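Periplasmic binding protein/LacI transcriptional regulator (Clostridium phytofermentans, PDB 3BRS) probably binds a sugar in the cleft between its two lobes, as the solute-binding component of a bacterial sugar transport system. Local coordinates at residues Tyr6-Ile11 / Val68-Ala73; Cys10-Leu15 / Leu40-Pro45; Asn126-Ser131 / Ile191-Gly196; Ser131-Val136 / Ser161-Ala166. All blocks are in the same frame, centred on the assembly; numbering follows the deposited sequence.

Contact 1: Tyr6-Ile11 / Val68-Ala73; sequences YYMICI and VILLAA
Backbone hydrogen bonds carry most of this pairing of parallel strands 7-11 and 68-71. Ile9 holds Val68 and Leu70 at once: its N-H reaches Val68 O at 3.0 Å, and its carbonyl O accepts from Leu70 N at 2.9 Å. Ile11 repeats the pattern two residues on, with its N 2.7 Å from Leu70 O, nearly along the C=O axis, and its O 3.0 Å from Ala72 N in an almost straight bond (174°). At the other end, the bond from Val68 N to Tyr7 O is long and weak.

Apolar packing follows on both faces. On the face of Met8, Cys10, Val68 and Leu70, the Met8 chain runs extended beside Val68, both pointing the same way, and Met8 CG lies 3.8 Å from Val68 CB. Helix 246-262 covers this side through Ala257 and Leu261. On the face of Ile9, Ile11, Ile69 and Leu71, Ile11 divides its branches: CG2, anti to its own backbone N, lies alongside Leu71 CD1 at 3.9 Å, while CD1 crosses obliquely to Ile69 CG2 at 4.1 Å. Helix 51-63 packs here through Ile58 and Ala61.

The N-H and C=O groups facing across the pair thus satisfy one another, while both faces turn apolar side chains to the covering helices, as expected of a buried inner strand pair.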
loop_
_atom_site.group_PDB
_atom_site.type_symbol
_atom_site.label_atom_id
_atom_site.label_comp_id
_atom_site.label_asym_id
_atom_site.label_seq_id
_atom_site.Cartn_x
_atom_site.Cartn_y
_atom_site.Cartn_z
ATOM N N TYR A 6 -11.991 -14.655 -21.344
ATOM C CA TYR A 6 -11.354 -14.900 -20.060
ATOM C C TYR A 6 -12.111 -14.249 -18.916
ATOM O O TYR A 6 -12.550 -13.097 -19.041
ATOM C CB TYR A 6 -9.941 -14.391 -20.147
ATOM C CG TYR A 6 -9.043 -15.260 -21.041
ATOM C CD1 TYR A 6 -8.398 -14.711 -22.150
ATOM C CD2 TYR A 6 -8.835 -16.629 -20.759
ATOM C CE1 TYR A 6 -7.580 -15.488 -22.983
ATOM C CE2 TYR A 6 -8.004 -17.429 -21.602
ATOM C CZ TYR A 6 -7.378 -16.833 -22.695
ATOM O OH TYR A 6 -6.537 -17.572 -23.514
ATOM N N TYR A 7 -12.271 -15.011 -17.813
ATOM C CA TYR A 7 -12.937 -14.537 -16.593
ATOM C C TYR A 7 -11.882 -14.383 -15.439
ATOM O O TYR A 7 -11.266 -15.362 -15.005
ATOM C CB TYR A 7 -14.136 -15.452 -16.240
ATOM C CG TYR A 7 -14.925 -15.180 -14.983
ATOM C CD1 TYR A 7 -15.482 -16.304 -14.239
ATOM C CD2 TYR A 7 -15.133 -13.851 -14.500
ATOM C CE1 TYR A 7 -16.160 -16.126 -13.044
ATOM C CE2 TYR A 7 -15.849 -13.625 -13.281
ATOM C CZ TYR A 7 -16.365 -14.790 -12.561
ATOM O OH TYR A 7 -17.079 -14.619 -11.391
ATOM N N MET A 8 -11.713 -13.139 -14.983
ATOM C CA MET A 8 -10.717 -12.733 -13.965
ATOM C C MET A 8 -11.427 -12.086 -12.778
ATOM O O MET A 8 -12.391 -11.364 -12.936
ATOM C CB MET A 8 -9.711 -11.719 -14.527
ATOM C CG MET A 8 -8.872 -12.171 -15.765
ATOM S SD MET A 8 -7.263 -11.280 -15.942
ATOM C CE MET A 8 -6.760 -12.066 -17.455
ATOM N N ILE A 9 -11.017 -12.402 -11.558
ATOM C CA ILE A 9 -11.687 -11.719 -10.415
ATOM C C ILE A 9 -10.617 -10.987 -9.663
ATOM O O ILE A 9 -9.620 -11.602 -9.286
ATOM C CB ILE A 9 -12.397 -12.752 -9.501
ATOM C CG1 ILE A 9 -13.620 -13.350 -10.225
ATOM C CG2 ILE A 9 -12.811 -12.072 -8.099
ATOM C CD1 ILE A 9 -14.280 -14.597 -9.357
ATOM N N CYS A 10 -10.799 -9.672 -9.485
ATOM C CA CYS A 10 -9.827 -8.852 -8.732
ATOM C C CYS A 10 -10.242 -8.705 -7.261
ATOM O O CYS A 10 -11.431 -8.390 -6.990
ATOM C CB CYS A 10 -9.719 -7.449 -9.397
ATOM S SG CYS A 10 -8.517 -6.504 -8.435
ATOM N N ILE A 11 -9.321 -8.916 -6.320
ATOM C CA ILE A 11 -9.667 -8.864 -4.888
ATOM C C ILE A 11 -8.759 -7.895 -4.248
ATOM O O ILE A 11 -7.694 -8.282 -3.797
ATOM C CB ILE A 11 -9.592 -10.224 -4.160
ATOM C CG1 ILE A 11 -10.343 -11.317 -4.950
ATOM C CG2 ILE A 11 -9.993 -10.119 -2.666
ATOM C CD1 ILE A 11 -10.248 -12.746 -4.284
ATOM N N VAL A 68 -8.411 -16.526 -13.513
ATOM C CA VAL A 68 -7.351 -15.774 -12.808
ATOM C C VAL A 68 -7.944 -15.110 -11.602
ATOM O O VAL A 68 -9.059 -14.607 -11.674
ATOM C CB VAL A 68 -6.759 -14.611 -13.683
ATOM C CG1 VAL A 68 -5.681 -13.824 -12.884
ATOM C CG2 VAL A 68 -6.175 -15.126 -15.027
ATOM N N ILE A 69 -7.218 -15.070 -10.500
ATOM C CA ILE A 69 -7.649 -14.187 -9.414
ATOM C C ILE A 69 -6.497 -13.225 -9.200
ATOM O O ILE A 69 -5.336 -13.673 -9.117
ATOM C CB ILE A 69 -7.847 -15.024 -8.146
ATOM C CG1 ILE A 69 -9.270 -15.621 -8.093
ATOM C CG2 ILE A 69 -7.420 -14.236 -6.853
ATOM C CD1 ILE A 69 -9.346 -16.891 -7.079
ATOM N N LEU A 70 -6.767 -11.914 -9.144
ATOM C CA LEU A 70 -5.713 -10.944 -8.783
ATOM C C LEU A 70 -5.907 -10.556 -7.319
ATOM O O LEU A 70 -7.014 -10.188 -6.954
ATOM C CB LEU A 70 -5.787 -9.652 -9.627
ATOM C CG LEU A 70 -5.710 -9.872 -11.125
ATOM C CD1 LEU A 70 -7.051 -10.315 -11.671
ATOM C CD2 LEU A 70 -5.362 -8.551 -11.643
ATOM N N LEU A 71 -4.855 -10.536 -6.491
ATOM C CA LEU A 71 -5.142 -10.515 -5.100
ATOM C C LEU A 71 -4.193 -9.582 -4.468
ATOM O O LEU A 71 -2.989 -9.727 -4.706
ATOM C CB LEU A 71 -4.989 -11.936 -4.508
ATOM C CG LEU A 71 -4.990 -12.040 -2.991
ATOM C CD1 LEU A 71 -6.331 -11.540 -2.359
ATOM C CD2 LEU A 71 -4.668 -13.505 -2.606
ATOM N N ALA A 72 -4.713 -8.634 -3.668
ATOM C CA ALA A 72 -3.829 -7.779 -2.815
ATOM C C ALA A 72 -4.008 -8.384 -1.432
ATOM O O ALA A 72 -5.114 -8.400 -0.906
ATOM C CB ALA A 72 -4.196 -6.307 -2.895
ATOM N N ALA A 73 -2.945 -9.044 -0.924
ATOM C CA ALA A 73 -3.108 -9.932 0.245
ATOM C C ALA A 73 -3.255 -9.058 1.469
ATOM O O ALA A 73 -2.341 -8.290 1.867
ATOM C CB ALA A 73 -1.896 -10.815 0.373
#

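Contact 2: Cys10-Leu15 / Leu40-Pro45; sequences CIPKVL and LEFMAP
The beta-alpha-beta unit of strand 7-11, helix 20-36 and strand 39-42 closes here, where both strands reach their C-terminal ends and run on into loops. Two backbone bonds grip Cys10 against the edge strand: its N donates to Glu41 O at 2.7 Å, and its O accepts from Met43 N at 3.0 Å, each donor lying nearly along the C=O axis. Phe42 sits between these two bonds as the parallel bridge partner of Cys10, on the same face of the sheet.

The Cys10 side chain has SG anti to its backbone N (chi1 -180°) and lies obliquely against one side of the Phe42 ring. Cys10 CB approaches Phe42 CD1 and CE1, both at 3.4 Å, and SG stands 4.7 Å from the ring centroid in a sulfur-aromatic contact. Leu40 CD2 reaches the same Cys10 CB, while Pro12 CG comes to the edge of the Phe42 ring.

Leu15 turns its end back across Phe42 at about a right angle, with CD2 4.1 Å from Phe42 CB, and its CD1 presses on Ala44 CB at 3.3 Å, tighter than usual for two carbons. Pro45 CD rests against Lys13 O at 3.3 Å. Trp22 of helix 20-36 touches Pro12, Lys13 and Val14.

The chemistry thus changes along the contact: beyond Met43 N, backbone hydrogen bonding at Cys10 gives way to van der Waals packing, in which Leu15 meets both Phe42 CB and Ala44, and the two segments are matched there by shape.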
loop_
_atom_site.group_PDB
_atom_site.type_symbol
_atom_site.label_atom_id
_atom_site.label_comp_id
_atom_site.label_asym_id
_atom_site.label_seq_id
_atom_site.Cartn_x
_atom_site.Cartn_y
_atom_site.Cartn_z
ATOM N N CYS A 10 -10.799 -9.672 -9.485
ATOM C CA CYS A 10 -9.827 -8.852 -8.732
ATOM C C CYS A 10 -10.242 -8.705 -7.261
ATOM O O CYS A 10 -11.431 -8.390 -6.990
ATOM C CB CYS A 10 -9.719 -7.449 -9.397
ATOM S SG CYS A 10 -8.517 -6.504 -8.435
ATOM N N ILE A 11 -9.321 -8.916 -6.320
ATOM C CA ILE A 11 -9.667 -8.864 -4.888
ATOM C C ILE A 11 -8.759 -7.895 -4.248
ATOM O O ILE A 11 -7.694 -8.282 -3.797
ATOM C CB ILE A 11 -9.592 -10.224 -4.160
ATOM C CG1 ILE A 11 -10.343 -11.317 -4.950
ATOM C CG2 ILE A 11 -9.993 -10.119 -2.666
ATOM C CD1 ILE A 11 -10.248 -12.746 -4.284
ATOM N N PRO A 12 -9.106 -6.607 -4.303
ATOM C CA PRO A 12 -8.255 -5.609 -3.606
ATOM C C PRO A 12 -8.347 -5.761 -2.070
ATOM O O PRO A 12 -9.038 -6.648 -1.576
ATOM C CB PRO A 12 -8.796 -4.276 -4.060
ATOM C CG PRO A 12 -9.844 -4.570 -5.178
ATOM C CD PRO A 12 -10.271 -6.003 -4.958
ATOM N N LYS A 13 -7.584 -4.986 -1.299
ATOM C CA LYS A 13 -7.682 -5.068 0.158
ATOM C C LYS A 13 -8.962 -4.393 0.594
ATOM O O LYS A 13 -9.551 -4.851 1.596
ATOM C CB LYS A 13 -6.546 -4.309 0.813
ATOM C CG LYS A 13 -5.164 -4.988 0.593
ATOM C CD LYS A 13 -4.182 -4.192 1.423
ATOM C CE LYS A 13 -2.791 -4.801 1.437
ATOM N NZ LYS A 13 -1.804 -3.686 1.738
ATOM N N VAL A 14 -9.341 -3.304 -0.120
ATOM C CA VAL A 14 -10.653 -2.634 -0.046
ATOM C C VAL A 14 -11.047 -2.015 -1.391
ATOM O O VAL A 14 -10.187 -1.680 -2.195
ATOM C CB VAL A 14 -10.721 -1.334 0.900
ATOM C CG1 VAL A 14 -10.629 -1.645 2.390
ATOM C CG2 VAL A 14 -9.675 -0.353 0.469
ATOM N N LEU A 15 -12.342 -1.766 -1.556
ATOM C CA LEU A 15 -12.852 -0.897 -2.619
ATOM C C LEU A 15 -13.391 0.372 -1.971
ATOM O O LEU A 15 -14.572 0.494 -1.815
ATOM C CB LEU A 15 -13.982 -1.610 -3.394
ATOM C CG LEU A 15 -13.561 -2.706 -4.391
ATOM C CD1 LEU A 15 -14.518 -3.849 -4.296
ATOM C CD2 LEU A 15 -13.494 -2.133 -5.811
ATOM N N LEU A 40 -14.268 -9.092 -15.994
ATOM C CA LEU A 40 -13.554 -8.758 -14.725
ATOM C C LEU A 40 -14.584 -8.407 -13.643
ATOM O O LEU A 40 -15.371 -7.456 -13.811
ATOM C CB LEU A 40 -12.661 -7.525 -14.907
ATOM C CG LEU A 40 -11.265 -7.346 -14.244
ATOM C CD1 LEU A 40 -10.922 -5.873 -14.084
ATOM C CD2 LEU A 40 -10.925 -8.167 -12.960
ATOM N N GLU A 41 -14.594 -9.176 -12.546
ATOM C CA GLU A 41 -15.374 -8.780 -11.373
ATOM C C GLU A 41 -14.390 -8.295 -10.235
ATOM O O GLU A 41 -13.214 -8.689 -10.220
ATOM C CB GLU A 41 -16.340 -9.929 -10.949
ATOM C CG GLU A 41 -17.481 -10.376 -11.992
ATOM C CD GLU A 41 -18.270 -11.689 -11.574
ATOM O OE1 GLU A 41 -17.793 -12.479 -10.671
ATOM O OE2 GLU A 41 -19.419 -11.940 -12.141
ATOM N N PHE A 42 -14.852 -7.398 -9.330
ATOM C CA PHE A 42 -14.175 -7.027 -8.052
ATOM C C PHE A 42 -14.922 -7.494 -6.796
ATOM O O PHE A 42 -16.144 -7.527 -6.776
ATOM C CB PHE A 42 -14.022 -5.532 -8.003
ATOM C CG PHE A 42 -13.208 -4.996 -9.126
ATOM C CD1 PHE A 42 -11.807 -4.852 -8.981
ATOM C CD2 PHE A 42 -13.782 -4.670 -10.334
ATOM C CE1 PHE A 42 -10.977 -4.328 -10.051
ATOM C CE2 PHE A 42 -12.956 -4.169 -11.419
ATOM C CZ PHE A 42 -11.536 -4.026 -11.246
ATOM N N MET A 43 -14.197 -7.941 -5.796
ATOM C CA MET A 43 -14.766 -8.416 -4.549
ATOM C C MET A 43 -13.758 -7.855 -3.533
ATOM O O MET A 43 -12.595 -7.920 -3.818
ATOM C CB MET A 43 -14.762 -9.978 -4.459
ATOM C CG MET A 43 -15.451 -10.756 -5.650
ATOM S SD MET A 43 -15.490 -12.564 -5.385
ATOM C CE MET A 43 -16.376 -12.993 -3.899
ATOM N N ALA A 44 -14.178 -7.315 -2.375
ATOM C CA ALA A 44 -13.230 -6.738 -1.433
ATOM C C ALA A 44 -14.005 -6.624 -0.144
ATOM O O ALA A 44 -15.255 -6.500 -0.179
ATOM C CB ALA A 44 -12.713 -5.324 -1.913
ATOM N N PRO A 45 -13.296 -6.734 1.001
ATOM C CA PRO A 45 -13.997 -6.451 2.285
ATOM C C PRO A 45 -14.226 -4.957 2.383
ATOM O O PRO A 45 -13.859 -4.146 1.441
ATOM C CB PRO A 45 -12.982 -6.854 3.321
ATOM C CG PRO A 45 -11.936 -7.703 2.528
ATOM C CD PRO A 45 -11.893 -7.122 1.221
#

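Contact 3: Asn126-Ser131 / Ile191-Gly196; sequences NLVRKS and ISVMVG
The C-terminal end of helix 113-127 and the turn that follows it rest here on strand 191-196, an inner strand of the mixed sheet, in a helix-on-sheet contact of the alpha/beta lobe. Val128 is the first residue to leave helical geometry; it and the last helical residue, Leu127, bear on the same strand residue.

That residue is Val193, whose two methyl groups share the work. CG2, anti to its own carbonyl carbon and beside the backbone N, takes the closer approaches: Val128 CG1 meets Val193 CG2 at 3.6 Å, and Leu127 CB lies 3.8 Å from the same methyl. CG1, anti to the backbone N (chi1 -169°), meets the Leu127 end at CD1, 4.1 Å away. Leu127 crosses Val193 at about a right angle, so both its CB and its tip bear on the valine, whereas Val128 comes in obliquely. Val128 also spreads to the start of the strand, its CG1 lying 4.0 Å from Ser192 OG. That hydroxyl, set between its own backbone N and carbonyl carbon (chi1 61°), makes a weak hydrogen bond to Lys133 O.

The packing is small and apolar, and its surroundings enlarge it. Val128 also touches Ile134 of strand 133-138, and Leu127 touches Val221 of strand 219-224, so the end of helix 113-127 spans three adjacent strands with strand 191-196 in the middle; Met194 touches Leu184 and Leu185 of helix 174-187, on the opposite face of the sheet from Val193.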
loop_
_atom_site.group_PDB
_atom_site.type_symbol
_atom_site.label_atom_id
_atom_site.label_comp_id
_atom_site.label_asym_id
_atom_site.label_seq_id
_atom_site.Cartn_x
_atom_site.Cartn_y
_atom_site.Cartn_z
ATOM N N ASN A 126 17.605 14.064 6.522
ATOM C CA ASN A 126 18.059 15.431 6.336
ATOM C C ASN A 126 17.239 16.444 7.189
ATOM O O ASN A 126 17.792 17.414 7.705
ATOM C CB ASN A 126 17.996 15.771 4.880
ATOM C CG ASN A 126 18.584 17.131 4.568
ATOM O OD1 ASN A 126 19.714 17.460 4.947
ATOM N ND2 ASN A 126 17.838 17.920 3.831
ATOM N N LEU A 127 15.932 16.213 7.370
ATOM C CA LEU A 127 15.142 17.155 8.205
ATOM C C LEU A 127 15.533 17.224 9.690
ATOM O O LEU A 127 15.521 18.288 10.304
ATOM C CB LEU A 127 13.641 16.885 8.075
ATOM C CG LEU A 127 13.064 17.059 6.681
ATOM C CD1 LEU A 127 11.667 16.517 6.685
ATOM C CD2 LEU A 127 13.109 18.522 6.244
ATOM N N VAL A 128 15.898 16.094 10.267
ATOM C CA VAL A 128 16.334 16.048 11.673
ATOM C C VAL A 128 17.905 16.091 11.834
ATOM O O VAL A 128 18.453 15.663 12.874
ATOM C CB VAL A 128 15.690 14.851 12.433
ATOM C CG1 VAL A 128 14.220 14.804 12.167
ATOM C CG2 VAL A 128 16.264 13.626 11.961
ATOM N N ARG A 129 18.592 16.646 10.820
ATOM C CA ARG A 129 20.049 16.844 10.793
ATOM C C ARG A 129 20.588 17.536 12.039
ATOM O O ARG A 129 21.651 17.177 12.563
ATOM C CB ARG A 129 20.422 17.774 9.632
ATOM C CG ARG A 129 21.136 17.140 8.523
ATOM C CD ARG A 129 21.715 18.216 7.595
ATOM N NE ARG A 129 20.923 19.451 7.610
ATOM C CZ ARG A 129 21.192 20.537 6.873
ATOM N NH1 ARG A 129 20.405 21.616 6.968
ATOM N NH2 ARG A 129 22.238 20.552 6.030
ATOM N N LYS A 130 19.921 18.604 12.449
ATOM C CA LYS A 130 20.411 19.387 13.578
ATOM C C LYS A 130 19.736 18.842 14.811
ATOM O O LYS A 130 20.369 18.661 15.842
ATOM C CB LYS A 130 20.108 20.886 13.436
ATOM C CG LYS A 130 20.725 21.607 12.265
ATOM C CD LYS A 130 20.652 23.120 12.528
ATOM C CE LYS A 130 21.912 23.690 13.271
ATOM N NZ LYS A 130 21.855 23.853 14.788
ATOM N N SER A 131 18.435 18.593 14.688
ATOM C CA SER A 131 17.636 18.068 15.783
ATOM C C SER A 131 16.224 17.814 15.329
ATOM O O SER A 131 15.843 18.160 14.221
ATOM C CB SER A 131 17.579 19.065 16.960
ATOM O OG SER A 131 17.258 20.407 16.567
ATOM N N ILE A 191 8.904 15.867 18.740
ATOM C CA ILE A 191 8.732 15.423 17.334
ATOM C C ILE A 191 8.609 16.661 16.394
ATOM O O ILE A 191 7.770 17.509 16.568
ATOM C CB ILE A 191 7.506 14.498 17.209
ATOM C CG1 ILE A 191 7.784 13.070 17.768
ATOM C CG2 ILE A 191 6.973 14.487 15.811
ATOM C CD1 ILE A 191 6.511 12.265 18.052
ATOM N N SER A 192 9.451 16.759 15.389
ATOM C CA SER A 192 9.463 17.862 14.472
ATOM C C SER A 192 9.151 17.346 13.055
ATOM O O SER A 192 9.099 18.144 12.108
ATOM C CB SER A 192 10.882 18.414 14.434
ATOM O OG SER A 192 11.754 17.372 13.973
ATOM N N VAL A 193 9.020 16.017 12.906
ATOM C CA VAL A 193 8.702 15.367 11.621
ATOM C C VAL A 193 7.772 14.215 11.924
ATOM O O VAL A 193 8.117 13.323 12.703
ATOM C CB VAL A 193 9.945 14.767 10.844
ATOM C CG1 VAL A 193 9.523 14.390 9.439
ATOM C CG2 VAL A 193 11.100 15.749 10.650
ATOM N N MET A 194 6.593 14.262 11.325
ATOM C CA MET A 194 5.719 13.122 11.226
ATOM C C MET A 194 5.809 12.343 9.890
ATOM O O MET A 194 5.900 12.920 8.766
ATOM C CB MET A 194 4.264 13.555 11.531
ATOM C CG MET A 194 4.107 13.966 12.994
ATOM S SD MET A 194 3.898 12.541 14.215
ATOM C CE MET A 194 2.916 11.357 13.386
ATOM N N VAL A 195 5.809 11.008 9.999
ATOM C CA VAL A 195 5.792 10.177 8.747
ATOM C C VAL A 195 4.493 9.407 8.605
ATOM O O VAL A 195 4.107 8.658 9.509
ATOM C CB VAL A 195 6.984 9.207 8.744
ATOM C CG1 VAL A 195 7.100 8.492 7.423
ATOM C CG2 VAL A 195 8.255 9.975 9.036
ATOM N N GLY A 196 3.782 9.566 7.503
ATOM C CA GLY A 196 2.575 8.714 7.238
ATOM C C GLY A 196 2.944 7.747 6.134
ATOM O O GLY A 196 3.382 8.158 5.045
#

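Contact 4: Ser131-Val136 / Ser161-Ala166; sequences SGKIGV and SNKIEA
Lys133 folds over the backbone of Lys163 and crosses the Glu165 side chain at about a right angle. Bends at chi2, chi3 and chi4 bring its ammonium round to the carboxylate, where Lys133 NZ stands 3.3 Å from Glu165 OE2 in a weak salt bridge. The other carboxylate oxygen, Glu165 OE1, lies against the base of the lysine chain, 3.1 Å from Lys133 CB. Asp190 OD1 is also close to Glu165 OE1, a proximity of like charges that the ammonium would probably ease.

Lys163 reaches across to the turn before strand 133-138. Its chain is extended as far as chi4, and its NZ donates to Gly132 O at 3.0 Å in the carbonyl plane; Val128 O accepts from the same ammonium, so one ammonium holds two carbonyls of the turn between helix 113-127 and strand 133-138 and ties that turn to the residue just before strand 164-169.

Between the strands, Glu165 N gives an almost straight bond (175°) to Ile134 O at 2.7 Å, and Val136 N reaches Ala166 O at 2.8 Å. The bond from Ile134 N to Lys163 O is weak and bent, while Ala166 N is buried without a partner. Ile134 and Ile164 share a face on which Ile164 CG2 crosses obliquely to Val136 CG2 at 3.8 Å. Helix 144-157 covers this face with Leu153 and Leu157.

Strands 133-138 and 164-169, joined through helix 144-157, form the parallel beta-alpha-beta crossover typical of the Rossmann-like lobes of periplasmic binding proteins, here at the sheet edge.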
loop_
_atom_site.group_PDB
_atom_site.type_symbol
_atom_site.label_atom_id
_atom_site.label_comp_id
_atom_site.label_asym_id
_atom_site.label_seq_id
_atom_site.Cartn_x
_atom_site.Cartn_y
_atom_site.Cartn_z
ATOM N N SER A 131 18.435 18.593 14.688
ATOM C CA SER A 131 17.636 18.068 15.783
ATOM C C SER A 131 16.224 17.814 15.329
ATOM O O SER A 131 15.843 18.160 14.221
ATOM C CB SER A 131 17.579 19.065 16.960
ATOM O OG SER A 131 17.258 20.407 16.567
ATOM N N GLY A 132 15.449 17.265 16.252
ATOM C CA GLY A 132 14.065 16.885 16.029
ATOM C C GLY A 132 14.044 15.392 16.243
ATOM O O GLY A 132 15.075 14.734 16.098
ATOM N N LYS A 133 12.889 14.868 16.632
ATOM C CA LYS A 133 12.654 13.433 16.675
ATOM C C LYS A 133 11.490 13.193 15.708
ATOM O O LYS A 133 11.104 14.106 14.994
ATOM C CB LYS A 133 12.385 12.866 18.086
ATOM C CG LYS A 133 13.451 13.261 19.113
ATOM C CD LYS A 133 14.722 12.421 19.020
ATOM C CE LYS A 133 15.076 11.741 20.396
ATOM N NZ LYS A 133 14.157 10.604 20.798
ATOM N N ILE A 134 10.999 11.976 15.653
ATOM C CA ILE A 134 10.244 11.540 14.487
ATOM C C ILE A 134 9.074 10.754 14.976
ATOM O O ILE A 134 9.246 9.838 15.815
ATOM C CB ILE A 134 11.137 10.607 13.478
ATOM C CG1 ILE A 134 12.247 11.410 12.781
ATOM C CG2 ILE A 134 10.271 9.881 12.424
ATOM C CD1 ILE A 134 13.434 10.495 12.407
ATOM N N GLY A 135 7.868 11.052 14.475
ATOM C CA GLY A 135 6.778 10.124 14.811
ATOM C C GLY A 135 6.298 9.460 13.553
ATOM O O GLY A 135 6.226 10.088 12.476
ATOM N N VAL A 136 5.935 8.187 13.675
ATOM C CA VAL A 136 5.380 7.474 12.517
ATOM C C VAL A 136 3.941 6.984 12.671
ATOM O O VAL A 136 3.557 6.322 13.661
ATOM C CB VAL A 136 6.206 6.236 12.182
ATOM C CG1 VAL A 136 5.829 5.565 10.858
ATOM C CG2 VAL A 136 7.691 6.566 12.194
ATOM N N SER A 161 18.055 6.276 13.045
ATOM C CA SER A 161 16.790 5.518 13.125
ATOM C C SER A 161 16.281 5.382 14.575
ATOM O O SER A 161 15.096 5.103 14.838
ATOM C CB SER A 161 16.903 4.159 12.409
ATOM O OG SER A 161 17.439 3.233 13.324
ATOM N N ASN A 162 17.164 5.645 15.529
ATOM C CA ASN A 162 16.809 5.777 16.931
ATOM C C ASN A 162 16.044 7.105 17.213
ATOM O O ASN A 162 15.571 7.309 18.313
ATOM C CB ASN A 162 18.121 5.737 17.757
ATOM C CG ASN A 162 19.030 6.946 17.488
ATOM O OD1 ASN A 162 19.693 7.442 18.392
ATOM N ND2 ASN A 162 19.046 7.434 16.259
ATOM N N LYS A 163 15.994 8.028 16.248
ATOM C CA LYS A 163 15.239 9.232 16.417
ATOM C C LYS A 163 13.705 8.980 16.283
ATOM O O LYS A 163 12.924 9.795 16.717
ATOM C CB LYS A 163 15.744 10.313 15.450
ATOM C CG LYS A 163 17.019 10.990 15.928
ATOM C CD LYS A 163 17.397 12.153 15.023
ATOM C CE LYS A 163 18.396 13.108 15.711
ATOM N NZ LYS A 163 17.983 14.572 15.626
ATOM N N ILE A 164 13.281 7.854 15.711
ATOM C CA ILE A 164 11.874 7.483 15.737
ATOM C C ILE A 164 11.426 7.289 17.169
ATOM O O ILE A 164 11.913 6.393 17.880
ATOM C CB ILE A 164 11.617 6.175 14.966
ATOM C CG1 ILE A 164 12.142 6.319 13.549
ATOM C CG2 ILE A 164 10.108 5.783 15.036
ATOM C CD1 ILE A 164 11.871 5.061 12.669
ATOM N N GLU A 165 10.469 8.117 17.569
ATOM C CA GLU A 165 9.974 8.149 18.920
ATOM C C GLU A 165 8.982 7.054 19.151
ATOM O O GLU A 165 8.935 6.368 20.211
ATOM C CB GLU A 165 9.272 9.471 19.095
ATOM C CG GLU A 165 9.221 9.894 20.474
ATOM C CD GLU A 165 10.436 10.649 20.919
ATOM O OE1 GLU A 165 10.688 11.744 20.379
ATOM O OE2 GLU A 165 11.058 10.182 21.892
ATOM N N ALA A 166 8.153 6.898 18.140
ATOM C CA ALA A 166 7.078 5.955 18.217
ATOM C C ALA A 166 6.460 5.662 16.857
ATOM O O ALA A 166 6.443 6.529 15.912
ATOM C CB ALA A 166 6.018 6.441 19.206
#

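Overall arrangement
The four contacts fall into two groups, one in each sheet and on opposite sides of the chain's centre. Contacts 1 and 2 share Cys10 and Ile11, so strand 7-11 is paired on both flanks, and Tyr7 OH meets Glu41 OE1 at 2.4 Å between them. Contact 4 is nested within the chain loop closed by contact 3; their centres are 7 Å apart, and Val195 N bonds to Gly135 O at 2.7 Å. Contacts 2 and 4 close corresponding beta-alpha-beta units in the two lobes, with centres 36 Å and nearest atoms about 15 Å apart. Such a two-lobed arrangement is consistent with sugar binding between the lobes, as in related binding proteins.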